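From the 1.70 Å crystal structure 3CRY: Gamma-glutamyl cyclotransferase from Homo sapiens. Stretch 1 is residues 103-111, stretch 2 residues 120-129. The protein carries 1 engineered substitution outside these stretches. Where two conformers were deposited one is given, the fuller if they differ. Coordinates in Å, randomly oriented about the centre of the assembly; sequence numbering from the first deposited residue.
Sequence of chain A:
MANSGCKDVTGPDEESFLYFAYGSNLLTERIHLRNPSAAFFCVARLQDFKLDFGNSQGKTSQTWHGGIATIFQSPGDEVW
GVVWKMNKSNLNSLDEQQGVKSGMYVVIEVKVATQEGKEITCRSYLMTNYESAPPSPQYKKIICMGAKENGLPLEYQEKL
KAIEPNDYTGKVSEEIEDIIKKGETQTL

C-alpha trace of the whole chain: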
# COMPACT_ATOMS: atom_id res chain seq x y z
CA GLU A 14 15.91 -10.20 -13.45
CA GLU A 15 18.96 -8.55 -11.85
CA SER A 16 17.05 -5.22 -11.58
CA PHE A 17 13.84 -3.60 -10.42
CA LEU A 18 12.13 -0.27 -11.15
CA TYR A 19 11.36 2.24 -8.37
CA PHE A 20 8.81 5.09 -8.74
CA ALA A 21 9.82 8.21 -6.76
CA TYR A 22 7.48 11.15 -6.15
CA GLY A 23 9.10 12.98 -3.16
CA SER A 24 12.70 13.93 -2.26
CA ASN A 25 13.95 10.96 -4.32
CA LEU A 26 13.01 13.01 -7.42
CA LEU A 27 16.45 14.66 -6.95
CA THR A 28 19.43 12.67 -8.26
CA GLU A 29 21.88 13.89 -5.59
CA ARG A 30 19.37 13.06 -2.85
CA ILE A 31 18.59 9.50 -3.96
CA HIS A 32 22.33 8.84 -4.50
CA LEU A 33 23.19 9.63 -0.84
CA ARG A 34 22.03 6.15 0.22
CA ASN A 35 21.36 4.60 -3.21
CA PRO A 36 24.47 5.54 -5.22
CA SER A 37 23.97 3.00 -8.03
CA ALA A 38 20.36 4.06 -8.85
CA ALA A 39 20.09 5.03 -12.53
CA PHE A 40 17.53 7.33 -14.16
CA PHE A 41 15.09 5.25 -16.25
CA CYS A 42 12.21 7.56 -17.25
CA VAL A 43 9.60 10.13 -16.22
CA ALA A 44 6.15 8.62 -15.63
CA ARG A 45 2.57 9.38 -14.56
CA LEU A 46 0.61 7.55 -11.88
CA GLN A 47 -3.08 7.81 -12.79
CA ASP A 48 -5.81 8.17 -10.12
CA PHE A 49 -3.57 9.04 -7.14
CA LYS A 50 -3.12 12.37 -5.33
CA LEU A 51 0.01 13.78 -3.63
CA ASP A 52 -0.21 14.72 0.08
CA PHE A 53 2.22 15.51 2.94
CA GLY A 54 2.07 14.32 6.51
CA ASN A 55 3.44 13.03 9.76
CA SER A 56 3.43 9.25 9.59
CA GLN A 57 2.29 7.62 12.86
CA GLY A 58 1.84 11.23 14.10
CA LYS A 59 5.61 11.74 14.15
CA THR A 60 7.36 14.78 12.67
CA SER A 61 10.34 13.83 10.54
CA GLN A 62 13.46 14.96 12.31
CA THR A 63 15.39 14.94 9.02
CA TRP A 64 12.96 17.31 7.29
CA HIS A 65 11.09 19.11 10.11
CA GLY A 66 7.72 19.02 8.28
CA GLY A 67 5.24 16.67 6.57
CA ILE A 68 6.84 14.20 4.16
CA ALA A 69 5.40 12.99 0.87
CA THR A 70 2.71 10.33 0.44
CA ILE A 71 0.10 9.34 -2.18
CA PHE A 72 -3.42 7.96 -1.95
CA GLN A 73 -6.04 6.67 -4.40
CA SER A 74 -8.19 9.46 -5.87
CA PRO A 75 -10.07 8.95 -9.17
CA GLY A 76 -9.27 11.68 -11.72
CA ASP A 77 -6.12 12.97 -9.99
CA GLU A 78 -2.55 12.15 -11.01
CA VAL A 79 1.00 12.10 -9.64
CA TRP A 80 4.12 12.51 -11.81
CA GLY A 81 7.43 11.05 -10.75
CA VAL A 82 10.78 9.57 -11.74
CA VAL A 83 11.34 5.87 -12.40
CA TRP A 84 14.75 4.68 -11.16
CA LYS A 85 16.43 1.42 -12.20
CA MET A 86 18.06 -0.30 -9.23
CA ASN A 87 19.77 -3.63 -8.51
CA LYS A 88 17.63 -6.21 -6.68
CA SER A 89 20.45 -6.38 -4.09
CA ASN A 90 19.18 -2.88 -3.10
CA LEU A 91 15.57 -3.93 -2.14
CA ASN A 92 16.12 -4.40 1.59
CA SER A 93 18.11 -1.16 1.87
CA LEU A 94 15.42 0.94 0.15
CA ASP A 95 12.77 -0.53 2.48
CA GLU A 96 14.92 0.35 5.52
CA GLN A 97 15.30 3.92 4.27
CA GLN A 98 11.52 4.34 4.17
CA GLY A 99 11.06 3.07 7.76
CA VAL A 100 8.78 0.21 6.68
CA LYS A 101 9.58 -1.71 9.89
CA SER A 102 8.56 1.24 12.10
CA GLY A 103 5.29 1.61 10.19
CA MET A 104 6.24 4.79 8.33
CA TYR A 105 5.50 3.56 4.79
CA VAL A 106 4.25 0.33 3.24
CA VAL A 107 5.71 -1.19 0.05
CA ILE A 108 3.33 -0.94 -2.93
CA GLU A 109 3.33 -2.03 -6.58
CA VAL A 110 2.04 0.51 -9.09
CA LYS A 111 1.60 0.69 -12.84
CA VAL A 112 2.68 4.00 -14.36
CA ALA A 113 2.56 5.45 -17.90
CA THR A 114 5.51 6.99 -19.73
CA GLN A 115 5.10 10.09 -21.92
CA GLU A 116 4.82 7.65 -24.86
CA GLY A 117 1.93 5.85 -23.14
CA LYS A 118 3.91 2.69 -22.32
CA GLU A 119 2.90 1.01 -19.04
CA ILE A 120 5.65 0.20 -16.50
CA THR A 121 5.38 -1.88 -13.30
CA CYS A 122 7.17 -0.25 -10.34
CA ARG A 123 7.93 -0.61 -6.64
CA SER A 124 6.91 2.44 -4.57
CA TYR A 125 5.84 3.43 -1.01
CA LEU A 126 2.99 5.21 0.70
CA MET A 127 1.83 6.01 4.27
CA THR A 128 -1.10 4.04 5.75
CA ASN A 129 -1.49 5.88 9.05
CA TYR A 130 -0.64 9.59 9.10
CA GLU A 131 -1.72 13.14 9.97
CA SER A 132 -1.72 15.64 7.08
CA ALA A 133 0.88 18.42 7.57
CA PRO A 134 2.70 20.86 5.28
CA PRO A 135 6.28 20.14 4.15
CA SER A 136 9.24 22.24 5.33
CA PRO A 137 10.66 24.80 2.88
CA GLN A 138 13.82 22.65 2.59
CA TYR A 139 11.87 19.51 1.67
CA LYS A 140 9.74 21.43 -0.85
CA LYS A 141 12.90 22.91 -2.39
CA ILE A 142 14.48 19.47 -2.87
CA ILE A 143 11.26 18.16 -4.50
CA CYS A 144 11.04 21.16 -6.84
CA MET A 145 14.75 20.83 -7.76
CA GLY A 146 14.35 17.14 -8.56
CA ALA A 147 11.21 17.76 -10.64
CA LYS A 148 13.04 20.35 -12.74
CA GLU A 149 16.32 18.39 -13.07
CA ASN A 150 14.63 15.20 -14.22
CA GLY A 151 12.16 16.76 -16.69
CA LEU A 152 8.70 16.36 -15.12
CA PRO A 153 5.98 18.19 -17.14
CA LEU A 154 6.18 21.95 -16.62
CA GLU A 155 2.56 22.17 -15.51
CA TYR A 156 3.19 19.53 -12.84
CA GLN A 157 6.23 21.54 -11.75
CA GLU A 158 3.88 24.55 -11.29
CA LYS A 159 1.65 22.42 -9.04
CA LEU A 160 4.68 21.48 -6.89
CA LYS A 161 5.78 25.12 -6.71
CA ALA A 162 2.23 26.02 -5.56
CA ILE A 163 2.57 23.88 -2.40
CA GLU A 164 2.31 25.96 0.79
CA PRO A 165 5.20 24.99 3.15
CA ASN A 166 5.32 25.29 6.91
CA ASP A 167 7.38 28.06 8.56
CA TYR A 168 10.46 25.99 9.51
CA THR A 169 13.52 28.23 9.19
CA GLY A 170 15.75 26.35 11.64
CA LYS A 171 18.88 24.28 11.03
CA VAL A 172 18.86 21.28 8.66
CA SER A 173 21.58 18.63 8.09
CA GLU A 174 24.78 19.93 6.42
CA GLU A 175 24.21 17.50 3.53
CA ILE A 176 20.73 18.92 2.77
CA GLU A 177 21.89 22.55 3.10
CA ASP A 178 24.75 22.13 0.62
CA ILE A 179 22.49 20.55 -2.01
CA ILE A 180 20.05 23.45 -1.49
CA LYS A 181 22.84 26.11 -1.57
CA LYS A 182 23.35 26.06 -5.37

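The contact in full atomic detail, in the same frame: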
# COMPACT_ATOMS: atom_id res chain seq x y z
N GLY A 103 6.66 1.30 10.58
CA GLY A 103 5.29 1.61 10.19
C GLY A 103 5.16 2.92 9.44
O GLY A 103 4.03 3.45 9.32
N MET A 104 6.28 3.46 8.95
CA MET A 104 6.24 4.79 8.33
C MET A 104 5.61 4.77 6.93
O MET A 104 4.78 5.63 6.59
CB MET A 104 7.60 5.51 8.38
CG MET A 104 8.12 5.70 9.84
SD MET A 104 7.01 6.63 10.98
CE MET A 104 7.54 8.32 10.66
N TYR A 105 6.04 3.80 6.13
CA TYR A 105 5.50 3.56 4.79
C TYR A 105 5.30 2.06 4.62
O TYR A 105 5.95 1.25 5.30
CB TYR A 105 6.49 4.02 3.72
CG TYR A 105 6.66 5.53 3.56
CD1 TYR A 105 7.55 6.24 4.36
CD2 TYR A 105 5.94 6.24 2.60
CE1 TYR A 105 7.73 7.61 4.20
CE2 TYR A 105 6.10 7.62 2.43
CZ TYR A 105 6.99 8.30 3.24
OH TYR A 105 7.17 9.64 3.09
N VAL A 106 4.40 1.71 3.70
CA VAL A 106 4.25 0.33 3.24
C VAL A 106 4.77 0.24 1.80
O VAL A 106 4.72 1.25 1.05
CB VAL A 106 2.78 -0.14 3.36
CG1 VAL A 106 1.91 0.56 2.31
CG2 VAL A 106 2.70 -1.67 3.24
N VAL A 107 5.32 -0.92 1.44
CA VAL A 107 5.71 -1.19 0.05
C VAL A 107 4.47 -1.42 -0.81
O VAL A 107 3.60 -2.20 -0.43
CB VAL A 107 6.62 -2.46 -0.07
CG1 VAL A 107 6.90 -2.78 -1.53
CG2 VAL A 107 7.90 -2.30 0.72
N ILE A 108 4.40 -0.72 -1.94
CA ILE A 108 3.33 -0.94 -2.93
C ILE A 108 3.88 -1.35 -4.30
O ILE A 108 5.08 -1.18 -4.58
CB ILE A 108 2.43 0.32 -3.11
CG1 ILE A 108 3.23 1.51 -3.66
CG2 ILE A 108 1.69 0.65 -1.80
CD1 ILE A 108 2.36 2.76 -3.88
N GLU A 109 3.01 -1.86 -5.17
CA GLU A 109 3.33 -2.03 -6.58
C GLU A 109 2.37 -1.12 -7.32
O GLU A 109 1.18 -1.06 -6.99
CB GLU A 109 3.10 -3.49 -7.04
CG GLU A 109 3.48 -3.76 -8.50
CD GLU A 109 3.13 -5.19 -8.90
OE1 GLU A 109 3.82 -6.11 -8.44
OE2 GLU A 109 2.14 -5.35 -9.63
N VAL A 110 2.89 -0.35 -8.27
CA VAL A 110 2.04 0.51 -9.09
C VAL A 110 2.35 0.36 -10.57
O VAL A 110 3.45 -0.05 -10.93
CB VAL A 110 2.15 2.02 -8.71
CG1 VAL A 110 1.52 2.28 -7.34
CG2 VAL A 110 3.59 2.48 -8.76
N LYS A 111 1.37 0.68 -11.41
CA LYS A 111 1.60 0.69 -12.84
C LYS A 111 1.51 2.15 -13.30
O LYS A 111 0.54 2.85 -13.01
CB LYS A 111 0.56 -0.21 -13.53
CG LYS A 111 0.89 -1.68 -13.33
CD LYS A 111 -0.27 -2.60 -13.68
CE LYS A 111 0.15 -4.05 -13.55
NZ LYS A 111 -0.91 -5.00 -14.03
N ILE A 120 4.48 0.73 -17.23
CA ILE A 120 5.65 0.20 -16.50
C ILE A 120 5.21 -0.25 -15.11
O ILE A 120 4.49 0.48 -14.44
CB ILE A 120 6.70 1.32 -16.22
CG1 ILE A 120 6.93 2.21 -17.43
CG2 ILE A 120 8.01 0.70 -15.72
CD1 ILE A 120 8.19 3.02 -17.29
N THR A 121 5.66 -1.43 -14.68
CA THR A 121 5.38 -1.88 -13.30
C THR A 121 6.51 -1.50 -12.34
O THR A 121 7.67 -1.87 -12.56
CB THR A 121 5.11 -3.40 -13.25
OG1 THR A 121 4.03 -3.71 -14.15
CG2 THR A 121 4.74 -3.87 -11.84
N CYS A 122 6.16 -0.78 -11.26
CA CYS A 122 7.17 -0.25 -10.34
C CYS A 122 6.92 -0.56 -8.87
O CYS A 122 5.78 -0.65 -8.44
CB CYS A 122 7.23 1.28 -10.44
SG CYS A 122 7.73 1.92 -12.04
N ARG A 123 8.01 -0.67 -8.10
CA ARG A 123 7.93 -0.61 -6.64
C ARG A 123 7.81 0.86 -6.21
O ARG A 123 8.43 1.74 -6.80
CB ARG A 123 9.20 -1.23 -6.04
CG ARG A 123 9.21 -1.46 -4.51
CD ARG A 123 10.57 -2.03 -4.08
NE ARG A 123 10.58 -2.59 -2.71
CZ ARG A 123 10.16 -3.82 -2.40
NH1 ARG A 123 9.64 -4.62 -3.32
NH2 ARG A 123 10.22 -4.25 -1.14
N SER A 124 6.98 1.12 -5.20
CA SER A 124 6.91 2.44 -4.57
C SER A 124 6.52 2.26 -3.10
O SER A 124 6.59 1.12 -2.58
CB SER A 124 5.93 3.37 -5.31
OG SER A 124 6.22 4.75 -5.02
N TYR A 125 6.13 3.36 -2.45
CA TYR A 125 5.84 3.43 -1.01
C TYR A 125 4.76 4.44 -0.78
O TYR A 125 4.71 5.46 -1.48
CB TYR A 125 7.08 3.88 -0.22
CG TYR A 125 8.25 2.92 -0.39
CD1 TYR A 125 8.40 1.84 0.49
CD2 TYR A 125 9.16 3.07 -1.44
CE1 TYR A 125 9.46 0.94 0.33
CE2 TYR A 125 10.22 2.17 -1.61
CZ TYR A 125 10.35 1.12 -0.71
OH TYR A 125 11.38 0.24 -0.88
N LEU A 126 3.89 4.16 0.20
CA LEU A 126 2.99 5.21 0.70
C LEU A 126 2.67 5.02 2.19
O LEU A 126 2.90 3.93 2.75
CB LEU A 126 1.73 5.30 -0.18
CG LEU A 126 0.86 4.02 -0.29
CD1 LEU A 126 0.10 3.69 0.99
CD2 LEU A 126 -0.11 4.19 -1.48
N MET A 127 2.17 6.08 2.84
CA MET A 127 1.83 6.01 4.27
C MET A 127 0.43 5.41 4.43
O MET A 127 -0.46 5.72 3.63
CB MET A 127 1.82 7.41 4.87
CG MET A 127 3.14 8.10 4.82
SD MET A 127 2.94 9.80 5.48
CE MET A 127 4.58 10.40 5.14
N THR A 128 0.23 4.60 5.47
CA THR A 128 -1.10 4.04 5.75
C THR A 128 -1.76 4.61 7.00
O THR A 128 -2.97 4.39 7.22
CB THR A 128 -1.07 2.50 5.89
OG1 THR A 128 -0.30 2.14 7.05
CG2 THR A 128 -0.46 1.83 4.66
N ASN A 129 -0.99 5.34 7.81
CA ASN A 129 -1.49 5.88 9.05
C ASN A 129 -0.73 7.18 9.30
O ASN A 129 0.42 7.16 9.73
CB ASN A 129 -1.24 4.86 10.20
CG ASN A 129 -1.85 5.30 11.51
OD1 ASN A 129 -2.35 6.43 11.63
ND2 ASN A 129 -1.82 4.43 12.51
O HOH W 1 1.96 4.96 7.85

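Where this antiparallel pairing stops being a ladder, a methionine lies across a tyrosine: Met127 CG sits over one face of the Tyr105 ring, 4.1 Å from its centroid, and the extended side chain runs on until Met127 CE is 3.4 Å from Tyr105 OH. Strand ends often lose their backbone bonds, and side-chain packing can then continue the contact.

Within the ladder, the rule of antiparallel sheets is plainly illustrated. Every second residue pair is joined by two hydrogen bonds. Val106 N donates to Leu126 O (2.8 Å) and Leu126 N to Val106 O (3.1 Å); Ile108 with Ser124 and Val110 with Cys122 repeat the motif. The pairs between them lack such bonds, but their CA atoms approach facing carbonyls, as at Tyr125 CA and Val106 O (3.2 Å).

Alternation also sorts the side chains. Val106, Ile108 and Val110 share a face with Leu126, Ser124 and Cys122, and there Ile108 CD1 reaches diagonally to Leu126 CD2 (3.7 Å). On the other face, Val107 CG2 packs against Tyr125 CE1 at 3.6 Å, while Val107 CG1 lies 3.5 Å from Arg123 CZ, over the guanidinium plane.

Beyond the strands, one water bridges the backbones, donating to Gly103 O and accepting from Asn129 N, each at 3.0 Å.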